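Local structure of CRISPR-associated endoribonuclease Cas2 (Thermococcus onnurineus, 5G4D) at residues A[18-23]-A[54-59]. The protein probably cleaves single-stranded RNA as a metal-dependent homodimeric nuclease and takes part in the adaptation stage of CRISPR immunity together with Cas1. Residues are numbered along the deposited sequence; the frame is centred on the assembly and turned at random.
Sequences NRVKKF and DLIDED. Unlike the reference sequence in segment 18-23: Arg-19 (reference Lys).
Arg-19 O accepts the helical hydrogen bond from Phe-23 N at 3.1 Å and is also touched by a methyl from across the contact, Leu-55 CD1, at 3.6 Å. Leu-55 CD1 lies 3.6 Å from Phe-23 CB and approaches the ring obliquely near CG. Leu-55 CD2 lies 4.2 Å from Arg-19 CB and also at the edge of the Arg-19 guanidinium, near its plane. In Leu-55, chi1 (-66°) sets CG beside the backbone N, and chi2 (169°) puts CD1 anti to CA. On the same helix, Val-20 CG2 meets both Leu-55 CB at 4.0 Å and Ile-56 CG2 at 3.9 Å; the Val-20 and Leu-55 side chains pass in opposite senses. In the beta-alpha-beta-beta-alpha-beta order of the ferredoxin-like Cas2 fold, these residues join helix 17-25 to Leu-55, in the last part of helix 42-55, and to Ile-56 in the following loop; Val-20 also packs on Leu-52 and on Tyr-10 of the inner strand 4-11. The end of Ile-56 leads away from 18-23, and its side chain packs on Leu-77 of the second subunit. Beyond it the chain bends through an Asx turn, in which Asp-57 OD1 accepts from Asp-59 N at 2.9 Å (N-H...O 144°), and Asp-57 N donates to Asp-61 OD2.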
ATOM      1  N   ASN A  18       9.045  -6.701  12.414  1.00 21.22           N
ATOM      2  CA  ASN A  18       8.239  -7.880  12.680  1.00 23.25           C
ATOM      3  C   ASN A  18       7.324  -7.701  13.892  1.00 21.90           C
ATOM      4  O   ASN A  18       6.280  -8.356  13.954  1.00 25.05           O
ATOM      5  CB  ASN A  18       9.158  -9.107  12.793  1.00 29.70           C
ATOM      6  CG  ASN A  18       9.714  -9.544  11.419  1.00 29.83           C
ATOM      7  OD1 ASN A  18       8.948  -9.830  10.492  1.00 30.42           O
ATOM      8  ND2 ASN A  18      11.040  -9.562  11.280  1.00 26.79           N
ATOM      9  N   ARG A  19       7.641  -6.787  14.815  1.00 20.88           N
ATOM     10  CA  ARG A  19       6.676  -6.445  15.858  1.00 23.46           C
ATOM     11  C   ARG A  19       5.523  -5.606  15.309  1.00 22.65           C
ATOM     12  O   ARG A  19       4.387  -5.731  15.783  1.00 21.20           O
ATOM     13  CB  ARG A  19       7.364  -5.702  17.002  1.00 30.18           C
ATOM     14  CG  ARG A  19       8.365  -6.550  17.792  1.00 35.40           C
ATOM     15  CD  ARG A  19       8.244  -6.288  19.286  1.00 39.36           C
ATOM     16  NE  ARG A  19       6.916  -6.640  19.790  1.00 46.13           N
ATOM     17  CZ  ARG A  19       6.579  -7.843  20.248  1.00 51.08           C
ATOM     18  NH1 ARG A  19       7.478  -8.822  20.273  1.00 50.76           N
ATOM     19  NH2 ARG A  19       5.343  -8.070  20.684  1.00 50.19           N
ATOM     20  N   VAL A  20       5.789  -4.752  14.321  1.00 20.35           N
ATOM     21  CA  VAL A  20       4.701  -4.014  13.670  1.00 17.40           C
ATOM     22  C   VAL A  20       3.775  -4.973  12.931  1.00 19.49           C
ATOM     23  O   VAL A  20       2.543  -4.867  13.019  1.00 18.81           O
ATOM     24  CB  VAL A  20       5.272  -2.936  12.732  1.00 16.60           C
ATOM     25  CG1 VAL A  20       4.180  -2.390  11.796  1.00 18.63           C
ATOM     26  CG2 VAL A  20       5.881  -1.807  13.542  1.00 18.01           C
ATOM     27  N   LYS A  21       4.357  -5.919  12.177  1.00 19.52           N
ATOM     28  CA  LYS A  21       3.563  -6.931  11.486  1.00 19.43           C
ATOM     29  C   LYS A  21       2.668  -7.697  12.459  1.00 20.87           C
ATOM     30  O   LYS A  21       1.468  -7.877  12.214  1.00 21.23           O
ATOM     31  CB  LYS A  21       4.493  -7.893  10.740  1.00 20.80           C
ATOM     32  CG  LYS A  21       3.776  -9.065  10.069  1.00 23.97           C
ATOM     33  CD  LYS A  21       4.774  -9.977   9.342  1.00 27.41           C
ATOM     34  CE  LYS A  21       5.739 -10.642  10.317  1.00 33.54           C
ATOM     35  NZ  LYS A  21       6.599 -11.684   9.659  1.00 38.14           N
ATOM     36  N   LYS A  22       3.238  -8.162  13.576  1.00 19.81           N
ATOM     37  CA  LYS A  22       2.455  -8.965  14.514  1.00 20.37           C
ATOM     38  C   LYS A  22       1.322  -8.156  15.129  1.00 22.27           C
ATOM     39  O   LYS A  22       0.216  -8.676  15.322  1.00 23.23           O
ATOM     40  CB  LYS A  22       3.366  -9.545  15.609  1.00 23.59           C
ATOM     41  CG  LYS A  22       2.700 -10.623  16.457  1.00 32.75           C
ATOM     42  CD  LYS A  22       3.733 -11.412  17.279  1.00 34.68           C
ATOM     43  CE  LYS A  22       4.415 -10.535  18.323  1.00 41.93           C
ATOM     44  NZ  LYS A  22       3.460  -9.971  19.324  1.00 47.08           N
ATOM     45  N   PHE A  23       1.568  -6.875  15.424  1.00 20.12           N
ATOM     46  CA  PHE A  23       0.517  -6.017  15.970  1.00 18.88           C
ATOM     47  C   PHE A  23      -0.608  -5.816  14.962  1.00 22.15           C
ATOM     48  O   PHE A  23      -1.792  -5.907  15.308  1.00 23.33           O
ATOM     49  CB  PHE A  23       1.103  -4.667  16.398  1.00 18.04           C
ATOM     50  CG  PHE A  23       0.064  -3.640  16.796  1.00 21.25           C
ATOM     51  CD1 PHE A  23      -0.561  -3.706  18.031  1.00 21.90           C
ATOM     52  CD2 PHE A  23      -0.269  -2.600  15.939  1.00 21.36           C
ATOM     53  CE1 PHE A  23      -1.513  -2.760  18.402  1.00 20.75           C
ATOM     54  CE2 PHE A  23      -1.226  -1.652  16.290  1.00 20.16           C
ATOM     55  CZ  PHE A  23      -1.846  -1.729  17.534  1.00 22.59           C
ATOM     56  N   ASP A  54       3.932   3.342  19.401  1.00 26.54           N
ATOM     57  CA  ASP A  54       4.732   2.723  20.451  1.00 29.75           C
ATOM     58  C   ASP A  54       5.783   1.778  19.893  1.00 28.99           C
ATOM     59  O   ASP A  54       6.803   1.547  20.551  1.00 30.38           O
ATOM     60  CB  ASP A  54       3.826   1.981  21.434  1.00 30.84           C
ATOM     61  CG  ASP A  54       3.175   2.915  22.438  1.00 39.05           C
ATOM     62  OD1 ASP A  54       3.881   3.807  22.954  1.00 45.35           O
ATOM     63  OD2 ASP A  54       1.962   2.770  22.700  1.00 40.30           O
ATOM     64  N   LEU A  55       5.568   1.238  18.695  1.00 24.13           N
ATOM     65  CA  LEU A  55       6.464   0.233  18.141  1.00 26.03           C
ATOM     66  C   LEU A  55       7.483   0.791  17.157  1.00 29.15           C
ATOM     67  O   LEU A  55       8.480   0.118  16.881  1.00 31.24           O
ATOM     68  CB  LEU A  55       5.649  -0.862  17.437  1.00 25.05           C
ATOM     69  CG  LEU A  55       4.766  -1.720  18.334  1.00 27.30           C
ATOM     70  CD1 LEU A  55       3.841  -2.562  17.490  1.00 23.97           C
ATOM     71  CD2 LEU A  55       5.628  -2.606  19.211  1.00 26.01           C
ATOM     72  N   ILE A  56       7.266   1.978  16.603  1.00 22.74           N
ATOM     73  CA  ILE A  56       8.156   2.496  15.583  1.00 26.18           C
ATOM     74  C   ILE A  56       9.081   3.547  16.180  1.00 26.02           C
ATOM     75  O   ILE A  56       8.845   4.094  17.260  1.00 25.58           O
ATOM     76  CB  ILE A  56       7.382   3.069  14.374  1.00 24.33           C
ATOM     77  CG1 ILE A  56       6.605   4.334  14.764  1.00 25.11           C
ATOM     78  CG2 ILE A  56       6.456   2.007  13.802  1.00 19.78           C
ATOM     79  CD1 ILE A  56       6.017   5.095  13.580  1.00 22.79           C
ATOM     80  N   ASP A  57      10.174   3.804  15.464  1.00 22.80           N
ATOM     81  CA  ASP A  57      11.067   4.930  15.708  1.00 28.18           C
ATOM     82  C   ASP A  57      10.679   6.015  14.714  1.00 29.63           C
ATOM     83  O   ASP A  57      10.909   5.872  13.510  1.00 28.17           O
ATOM     84  CB  ASP A  57      12.524   4.498  15.537  1.00 28.13           C
ATOM     85  CG  ASP A  57      13.523   5.625  15.779  1.00 35.10           C
ATOM     86  OD1 ASP A  57      13.226   6.806  15.497  1.00 34.79           O
ATOM     87  OD2 ASP A  57      14.633   5.309  16.248  1.00 35.42           O
ATOM     88  N   GLU A  58      10.087   7.104  15.217  1.00 27.78           N
ATOM     89  CA  GLU A  58       9.526   8.111  14.330  1.00 26.27           C
ATOM     90  C   GLU A  58      10.581   8.899  13.565  1.00 31.55           C
ATOM     91  O   GLU A  58      10.231   9.595  12.609  1.00 33.74           O
ATOM     92  CB  GLU A  58       8.612   9.047  15.127  1.00 32.51           C
ATOM     93  CG  GLU A  58       7.282   8.393  15.477  1.00 31.35           C
ATOM     94  CD  GLU A  58       6.440   9.212  16.443  1.00 33.62           C
ATOM     95  OE1 GLU A  58       5.989  10.314  16.061  1.00 31.82           O
ATOM     96  OE2 GLU A  58       6.225   8.745  17.588  1.00 31.60           O
ATOM     97  N   ASP A  59      11.861   8.788  13.927  1.00 34.10           N
ATOM     98  CA  ASP A  59      12.923   9.398  13.134  1.00 36.28           C
ATOM     99  C   ASP A  59      13.372   8.536  11.958  1.00 34.76           C
ATOM    100  O   ASP A  59      14.031   9.057  11.051  1.00 34.76           O
ATOM    101  CB  ASP A  59      14.141   9.707  14.015  1.00 39.29           C
ATOM    102  CG  ASP A  59      13.936  10.927  14.881  1.00 42.29           C
ATOM    103  OD1 ASP A  59      13.480  11.962  14.348  1.00 45.51           O
ATOM    104  OD2 ASP A  59      14.226  10.849  16.094  1.00 46.05           O
TER